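Local atomic coordinates of possible flavin reductase (Haemophilus somnus 129PT, PDB entry 2R0X), a protein that probably binds FMN and works as an NADPH-dependent flavin reductase of the split-barrel type. Residues A[110-114]-A[141-147]; A[101-105]-A[137-141]. One frame throughout, in Å; residues are numbered along the deposited sequence.

How the contacts relate
Both contacts involve the C-terminal part of strand 129-141, and they share Q141. Contact 1, partly buried, with L113 inside and the D111-K145 salt bridge toward the surface, follows the chain out of the strand into loop 141-147; contact 2 lies farther back along the strand, is a surface contact, and uses threonine, aspartate and aliphatic groups against the loop 101-105. Their centres are about 15 Å apart, yet they meet where I114 CG2 packs 3.7 Å from H140 O. Strand 114-126 underlies both: I114 begins it in contact 1, while D117 grips the loop of contact 2. The second subunit packs on L113, I114 and A147 in contact 1, I139 in contact 2 and the shared Q141.

Contact 1 (A[110-114]-A[141-147]); sequences QDALI and QSNAKNA
D111 reaches K145 through a salt bridge, its OD1 only 2.6 Å from NZ, with the two side chains crossing at about a right angle. The lysine gets there because its chain is extended beyond CG, carrying the ammonium group past L113. At A112 the backbone takes over: a water donates to its carbonyl O and accepts from K145 NZ, 2.9 Å away, so the ammonium group holds both the carboxylate and this water.

L113 has the largest share of the buried surface. Its CG stands opposite the backbone N (chi1 -168°), and the two methyls divide the work: CD1 lies 3.8 Å from K145 CB, while CD2 packs on A147 CB at 3.7 Å. Its carbonyl O receives two bonds from S142. The backbone N, at 3.0 Å, approaches from above the carbonyl plane; the OG, at 2.7 Å, lies in that plane on a lone pair, placed there by chi1 of 69°.

I114 pairs with Q141 as a non-hydrogen-bonded antiparallel pair, and I114 CG2 approaches Q141 CB to 4.2 Å. R151 of the second subunit packs on L113 and A147 and bonds to K145 O. L113 and I114 both face T72 of strand 67-72, a classic beta bulge where the chain enters strand 114-126, at the margin of the split barrel and beside the dimer interface.

Contact 2 (A[101-105]-A[137-141]); sequences TLTTG and VDIHQ
The carboxylate of D138 has L102 over one face and the hydroxyl of T103 displaced toward the other. L102 CB sits 3.5 Å from D138 OD2, nearly straight above that oxygen, and the rest of the leucine lies over the same side of the plane. T103, in one of its two conformers, donates from OG1 to D138 OD2 at 2.8 Å; it meets the oxygen on the anti side, 28° out of the carboxylate plane. D138 OD1 accepts a weak, bent bond from I139 N, within its own strand. Beyond the aspartate, L102 CD1 runs on toward H140, 4.3 Å from its backbone N.

V137 and D138 both face D117 of strand 114-126 in a classic beta bulge, an irregularity in the antiparallel pairing of the split barrel that sets these two consecutive side chains toward the loop 101-105. D117 also bonds T103 N and T104 OG1, the latter hydroxyl being bonded to S106 OG as well.

The apolar part of the contact lies by V137. Its CG2, set between the backbone N and carbonyl carbon by chi1 of -61° to CG1, packs 3.9 Å from T104 CG2, the two side chains crossing at about a right angle.

Contact 1 (A[110-114]-A[141-147])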
# COMPACT_ATOMS: atom_id res chain seq x y z
N GLN A 110 -12.05 -12.18 -13.97
CA GLN A 110 -11.35 -12.80 -15.08
C GLN A 110 -10.43 -11.80 -15.78
O GLN A 110 -10.76 -10.61 -15.90
CB GLN A 110 -12.37 -13.42 -16.05
CG GLN A 110 -13.08 -14.63 -15.46
CD GLN A 110 -12.14 -15.78 -15.20
OE1 GLN A 110 -11.35 -16.12 -16.06
NE2 GLN A 110 -12.21 -16.36 -14.02
N ASP A 111 -9.32 -12.32 -16.31
CA ASP A 111 -8.37 -11.50 -17.04
C ASP A 111 -7.70 -10.42 -16.17
O ASP A 111 -7.18 -9.45 -16.69
CB ASP A 111 -9.02 -10.86 -18.30
CG ASP A 111 -8.13 -10.80 -19.53
OD1 ASP A 111 -7.03 -11.40 -19.53
OD2 ASP A 111 -8.55 -10.13 -20.51
N ALA A 112 -7.70 -10.61 -14.86
CA ALA A 112 -7.00 -9.71 -13.96
C ALA A 112 -5.50 -9.99 -13.94
O ALA A 112 -5.03 -11.04 -14.36
CB ALA A 112 -7.57 -9.83 -12.55
N LEU A 113 -4.73 -9.09 -13.37
CA LEU A 113 -3.31 -9.28 -13.19
C LEU A 113 -3.03 -10.33 -12.10
O LEU A 113 -2.14 -11.17 -12.23
CB LEU A 113 -2.63 -7.97 -12.85
CG LEU A 113 -1.11 -7.97 -12.91
CD1 LEU A 113 -0.69 -7.92 -14.37
CD2 LEU A 113 -0.54 -6.78 -12.13
N ILE A 114 -3.76 -10.22 -10.99
CA ILE A 114 -3.61 -11.11 -9.83
C ILE A 114 -4.94 -11.16 -9.13
O ILE A 114 -5.67 -10.18 -9.14
CB ILE A 114 -2.55 -10.57 -8.78
CG1 ILE A 114 -1.46 -9.68 -9.40
CG2 ILE A 114 -1.93 -11.74 -8.05
CD1 ILE A 114 -0.63 -8.92 -8.37
N GLN A 141 -2.67 -16.10 -10.41
CA GLN A 141 -1.82 -15.05 -10.99
C GLN A 141 -1.71 -15.15 -12.50
O GLN A 141 -1.75 -16.22 -13.04
CB GLN A 141 -0.43 -14.98 -10.34
CG GLN A 141 0.22 -16.31 -10.15
CD GLN A 141 1.40 -16.32 -9.15
OE1 GLN A 141 2.37 -15.61 -9.35
NE2 GLN A 141 1.32 -17.18 -8.12
N SER A 142 -1.57 -14.00 -13.15
CA SER A 142 -1.29 -13.96 -14.57
C SER A 142 0.19 -14.05 -14.82
O SER A 142 1.00 -13.92 -13.90
CB SER A 142 -1.81 -12.65 -15.16
OG SER A 142 -1.07 -11.53 -14.70
N ASN A 143 0.53 -14.20 -16.10
CA ASN A 143 1.90 -14.13 -16.57
C ASN A 143 1.99 -13.22 -17.77
O ASN A 143 1.09 -13.21 -18.60
CB ASN A 143 2.41 -15.52 -16.95
N ALA A 144 3.06 -12.45 -17.83
CA ALA A 144 3.38 -11.68 -19.02
C ALA A 144 2.34 -10.60 -19.34
O ALA A 144 2.11 -10.25 -20.48
CB ALA A 144 3.56 -12.64 -20.22
N LYS A 145 1.74 -10.07 -18.30
CA LYS A 145 0.82 -8.95 -18.45
C LYS A 145 1.39 -7.71 -17.82
O LYS A 145 2.32 -7.78 -17.02
CB LYS A 145 -0.55 -9.28 -17.88
CG LYS A 145 -1.12 -10.44 -18.63
CD LYS A 145 -2.57 -10.59 -18.50
CE LYS A 145 -3.05 -11.84 -19.30
NZ LYS A 145 -4.50 -11.92 -19.30
N ASN A 146 0.87 -6.57 -18.23
CA ASN A 146 1.31 -5.29 -17.69
C ASN A 146 0.30 -4.80 -16.65
O ASN A 146 -0.89 -5.03 -16.78
CB ASN A 146 1.43 -4.27 -18.79
CG ASN A 146 2.41 -4.68 -19.87
OD1 ASN A 146 2.08 -4.70 -21.05
ND2 ASN A 146 3.55 -5.10 -19.46
N ALA A 147 0.83 -4.14 -15.62
CA ALA A 147 0.02 -3.66 -14.48
C ALA A 147 -0.54 -2.29 -14.73
O ALA A 147 0.14 -1.43 -15.33
CB ALA A 147 0.88 -3.59 -13.21
O HOH W 1 -5.23 -12.65 -16.58

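Contact 2 (A[101-105]-A[137-141])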
# COMPACT_ATOMS: atom_id res chain seq x y z
N THR A 101 -15.42 -17.67 -9.12
CA THR A 101 -15.08 -17.72 -7.71
C THR A 101 -13.90 -18.64 -7.53
O THR A 101 -13.60 -19.47 -8.39
CB THR A 101 -16.26 -18.18 -6.79
OG1 THR A 101 -16.63 -19.53 -7.04
CG2 THR A 101 -17.48 -17.27 -6.87
N LEU A 102 -13.20 -18.47 -6.41
CA LEU A 102 -12.12 -19.35 -5.99
C LEU A 102 -12.62 -20.16 -4.79
O LEU A 102 -13.23 -21.19 -4.99
CB LEU A 102 -10.82 -18.58 -5.74
CG LEU A 102 -10.08 -18.07 -6.98
CD1 LEU A 102 -8.87 -17.18 -6.55
CD2 LEU A 102 -9.61 -19.21 -7.86
N THR A 103 -12.36 -19.70 -3.58
CA THR A 103 -12.72 -20.39 -2.37
C THR A 103 -13.82 -19.71 -1.55
O THR A 103 -14.73 -20.39 -1.03
CB THR A 103 -11.46 -20.64 -1.50
OG1 THR A 103 -10.49 -21.45 -2.21
CG2 THR A 103 -11.87 -21.40 -0.25
N THR A 104 -13.75 -18.39 -1.40
CA THR A 104 -14.68 -17.70 -0.50
C THR A 104 -16.05 -17.38 -1.07
O THR A 104 -16.95 -17.03 -0.33
CB THR A 104 -14.09 -16.42 0.04
OG1 THR A 104 -14.08 -15.44 -0.99
CG2 THR A 104 -12.73 -16.61 0.70
N GLY A 105 -16.19 -17.46 -2.39
CA GLY A 105 -17.36 -16.94 -3.04
C GLY A 105 -17.27 -15.48 -3.44
O GLY A 105 -18.10 -15.01 -4.24
N VAL A 137 -6.33 -17.06 1.27
CA VAL A 137 -6.67 -18.48 1.24
C VAL A 137 -6.64 -19.08 -0.16
O VAL A 137 -6.68 -20.31 -0.26
CB VAL A 137 -7.99 -18.78 1.95
CG1 VAL A 137 -7.88 -18.38 3.45
CG2 VAL A 137 -9.16 -18.08 1.29
N ASP A 138 -6.54 -18.28 -1.23
CA ASP A 138 -6.40 -18.82 -2.57
C ASP A 138 -5.83 -17.68 -3.42
O ASP A 138 -6.07 -16.53 -3.15
CB ASP A 138 -7.78 -19.34 -3.08
CG ASP A 138 -7.70 -20.40 -4.11
OD1 ASP A 138 -6.62 -20.60 -4.72
OD2 ASP A 138 -8.78 -21.04 -4.34
N ILE A 139 -5.05 -18.03 -4.44
CA ILE A 139 -4.39 -17.05 -5.31
C ILE A 139 -4.50 -17.57 -6.73
O ILE A 139 -4.32 -18.75 -6.99
CB ILE A 139 -2.92 -16.83 -4.96
CG1 ILE A 139 -2.75 -16.15 -3.61
CG2 ILE A 139 -2.16 -16.04 -6.06
CD1 ILE A 139 -1.30 -15.89 -3.16
N HIS A 140 -4.76 -16.65 -7.66
CA HIS A 140 -4.58 -16.88 -9.08
C HIS A 140 -3.67 -15.77 -9.59
O HIS A 140 -3.88 -14.62 -9.26
CB HIS A 140 -5.93 -16.84 -9.77
CG HIS A 140 -5.90 -17.14 -11.22
ND1 HIS A 140 -5.60 -16.18 -12.17
CD2 HIS A 140 -6.17 -18.28 -11.90
CE1 HIS A 140 -5.65 -16.73 -13.38
NE2 HIS A 140 -6.02 -17.99 -13.25
N GLN A 141 -2.67 -16.10 -10.41
CA GLN A 141 -1.82 -15.05 -10.99
C GLN A 141 -1.71 -15.15 -12.50
O GLN A 141 -1.75 -16.22 -13.04
CB GLN A 141 -0.43 -14.98 -10.34
CG GLN A 141 0.22 -16.31 -10.15
CD GLN A 141 1.40 -16.32 -9.15
OE1 GLN A 141 2.37 -15.61 -9.35
NE2 GLN A 141 1.32 -17.18 -8.12